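PDB 5T11: lipoprotein from Paraburkholderia phytofirmans, which forms a dodecameric periplasmic lipoprotein that probably guides Pel polysaccharide export across the outer membrane, as PelC of Pseudomonas aeruginosa does. Local coordinates for residues 30-35 against 97-102. The protein carries 1 engineered substitution. Sequence-based numbering, arbitrary orientation.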
loop_
_atom_site.group_PDB
_atom_site.type_symbol
_atom_site.label_atom_id
_atom_site.label_comp_id
_atom_site.label_asym_id
_atom_site.label_seq_id
_atom_site.Cartn_x
_atom_site.Cartn_y
_atom_site.Cartn_z
ATOM N N THR B 30 6.556 -11.122 -24.914
ATOM C CA THR B 30 6.744 -11.080 -23.478
ATOM C C THR B 30 6.400 -9.694 -22.968
ATOM O O THR B 30 6.170 -8.749 -23.727
ATOM C CB THR B 30 8.191 -11.406 -23.106
ATOM O OG1 THR B 30 8.988 -10.216 -23.261
ATOM C CG2 THR B 30 8.740 -12.509 -24.028
ATOM N N GLU B 31 6.426 -9.574 -21.654
ATOM C CA GLU B 31 6.253 -8.305 -20.977
ATOM C C GLU B 31 7.589 -7.676 -20.611
ATOM O O GLU B 31 7.618 -6.724 -19.840
ATOM C CB GLU B 31 5.373 -8.511 -19.745
ATOM C CG GLU B 31 3.957 -8.907 -20.152
ATOM C CD GLU B 31 3.107 -9.339 -18.972
ATOM O OE1 GLU B 31 3.410 -10.395 -18.371
ATOM O OE2 GLU B 31 2.137 -8.623 -18.648
ATOM N N THR B 32 8.699 -8.181 -21.153
ATOM C CA THR B 32 9.984 -7.512 -20.996
ATOM C C THR B 32 10.177 -6.544 -22.154
ATOM O O THR B 32 10.299 -6.992 -23.307
ATOM C CB THR B 32 11.116 -8.522 -20.946
ATOM O OG1 THR B 32 10.853 -9.454 -19.891
ATOM C CG2 THR B 32 12.444 -7.817 -20.666
ATOM N N PRO B 33 10.192 -5.234 -21.917
ATOM C CA PRO B 33 10.350 -4.289 -23.029
ATOM C C PRO B 33 11.628 -4.564 -23.806
ATOM O O PRO B 33 12.662 -4.899 -23.229
ATOM C CB PRO B 33 10.404 -2.917 -22.340
ATOM C CG PRO B 33 9.738 -3.121 -20.969
ATOM C CD PRO B 33 10.070 -4.566 -20.605
ATOM N N ASP B 34 11.532 -4.448 -25.132
ATOM C CA ASP B 34 12.659 -4.522 -26.069
ATOM C C ASP B 34 13.264 -5.908 -26.192
ATOM O O ASP B 34 14.339 -6.046 -26.790
ATOM C CB ASP B 34 13.782 -3.540 -25.699
ATOM C CG ASP B 34 13.389 -2.096 -25.890
ATOM O OD1 ASP B 34 12.754 -1.767 -26.917
ATOM O OD2 ASP B 34 13.735 -1.281 -25.016
ATOM N N ALA B 35 12.615 -6.952 -25.664
ATOM C CA ALA B 35 13.220 -8.279 -25.758
ATOM C C ALA B 35 13.387 -8.725 -27.209
ATOM O O ALA B 35 14.349 -9.438 -27.535
ATOM C CB ALA B 35 12.400 -9.317 -24.969
ATOM N N GLU B 97 8.980 -15.727 -27.209
ATOM C CA GLU B 97 7.849 -16.213 -26.422
ATOM C C GLU B 97 8.057 -16.049 -24.926
ATOM O O GLU B 97 7.075 -16.024 -24.170
ATOM C CB GLU B 97 7.578 -17.701 -26.725
ATOM C CG GLU B 97 7.038 -17.966 -28.143
ATOM C CD GLU B 97 8.136 -18.009 -29.199
ATOM O OE1 GLU B 97 9.267 -18.438 -28.863
ATOM O OE2 GLU B 97 7.877 -17.603 -30.359
ATOM N N GLU B 98 9.304 -15.936 -24.477
ATOM C CA GLU B 98 9.584 -15.792 -23.056
ATOM C C GLU B 98 10.986 -15.231 -22.900
ATOM O O GLU B 98 11.905 -15.613 -23.635
ATOM C CB GLU B 98 9.453 -17.135 -22.324
ATOM C CG GLU B 98 9.788 -17.072 -20.850
ATOM C CD GLU B 98 9.174 -18.233 -20.047
ATOM O OE1 GLU B 98 9.283 -19.405 -20.494
ATOM O OE2 GLU B 98 8.586 -17.964 -18.959
ATOM N N TRP B 99 11.143 -14.333 -21.941
ATOM C CA TRP B 99 12.392 -13.611 -21.739
ATOM C C TRP B 99 12.300 -12.866 -20.416
ATOM O O TRP B 99 12.044 -11.656 -20.398
ATOM C CB TRP B 99 12.618 -12.647 -22.903
ATOM C CG TRP B 99 13.981 -11.979 -23.034
ATOM C CD1 TRP B 99 14.507 -11.001 -22.231
ATOM C CD2 TRP B 99 14.939 -12.181 -24.096
ATOM N NE1 TRP B 99 15.741 -10.606 -22.708
ATOM C CE2 TRP B 99 16.033 -11.320 -23.844
ATOM C CE3 TRP B 99 14.989 -13.032 -25.211
ATOM C CZ2 TRP B 99 17.163 -11.271 -24.681
ATOM C CZ3 TRP B 99 16.109 -12.981 -26.041
ATOM C CH2 TRP B 99 17.178 -12.097 -25.769
ATOM N N ARG B 100 12.455 -13.575 -19.301
ATOM C CA ARG B 100 12.230 -12.964 -17.992
ATOM C C ARG B 100 12.998 -13.759 -16.951
ATOM O O ARG B 100 13.472 -14.869 -17.217
ATOM C CB ARG B 100 10.736 -12.938 -17.640
ATOM C CG ARG B 100 10.127 -14.358 -17.523
ATOM C CD ARG B 100 8.694 -14.350 -16.983
ATOM N NE ARG B 100 8.635 -13.794 -15.624
ATOM C CZ ARG B 100 7.552 -13.813 -14.855
ATOM N NH1 ARG B 100 6.416 -14.356 -15.301
ATOM N NH2 ARG B 100 7.601 -13.294 -13.640
ATOM N N TYR B 101 13.117 -13.179 -15.755
ATOM C CA TYR B 101 13.390 -13.985 -14.570
ATOM C C TYR B 101 12.053 -14.432 -14.009
ATOM O O TYR B 101 11.088 -13.661 -13.995
ATOM C CB TYR B 101 14.179 -13.218 -13.499
ATOM C CG TYR B 101 15.572 -12.793 -13.934
ATOM C CD1 TYR B 101 16.648 -13.673 -13.832
ATOM C CD2 TYR B 101 15.813 -11.513 -14.459
ATOM C CE1 TYR B 101 17.930 -13.308 -14.233
ATOM C CE2 TYR B 101 17.111 -11.134 -14.869
ATOM C CZ TYR B 101 18.161 -12.046 -14.752
ATOM O OH TYR B 101 19.445 -11.715 -15.149
ATOM N N LYS B 102 11.979 -15.693 -13.586
ATOM C CA LYS B 102 10.796 -16.107 -12.856
ATOM C C LYS B 102 10.731 -15.326 -11.543
ATOM O O LYS B 102 11.710 -14.711 -11.105
ATOM C CB LYS B 102 10.799 -17.629 -12.617
ATOM C CG LYS B 102 10.543 -18.436 -13.916
ATOM C CD LYS B 102 10.951 -19.931 -13.818
ATOM C CE LYS B 102 10.292 -20.654 -12.676
ATOM N NZ LYS B 102 10.472 -22.163 -12.827
#
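Ala35 lays its CB over one face of the Trp99 indole, 3.8 Å from the centroid of the five-membered ring and 18° off the ring normal, a CH-pi contact made with the pyrrole half. Thr32 CG2 reaches the same part of the ring obliquely, stopping 4.1 Å from Trp99 CD1. Trp99 CB leaves the strand toward the loop, and with CG anti to the backbone N (chi1 -169°) the pyrrole part of the indole lies beside Ala35 and Thr32.

Tryptophan is gripped here by its backbone as well as by its ring. Thr32 OG1 donates to Trp99 O over 2.6 Å, a short bond that meets the carbonyl nearly head-on, with a C=O...donor angle of 161°. Thr32 thus illustrates how a threonine can serve a polar and an apolar partner at once, its hydroxyl on the carbonyl and its methyl by the indole, and its side chain crosses that of Trp99 at about a right angle.

Thr30 adds an apolar touch: its methyl CG2 rests on the strand backbone, 3.5 Å from Glu98 N, and lies 4.0 Å from Trp99 CB. OG1 turns back to its own chain, accepting from Thr32 N at 2.9 Å in an ST turn and hydrogen-bonding Asn28 OD1 at the end of strand 21-28. That turn leads into a type II beta turn from Thr32 to Ala35, which brings Ala35 CB against the ring face just as helix 35-49 begins.

The contact thereby ties the loop after strand 21-28 to the end of strand 90-99, where Glu97 and Glu98 form a classic beta bulge against Gly112 of strand 109-119. Glu98 points away from the loop and hydrogen-bonds Tyr101 OH of a neighbouring subunit through OE2. Trp99 itself extends between helices, touching Ser38, Ala39 and Ile42 of helix 35-49 and Leu141 and Ala145 of helix 141-152.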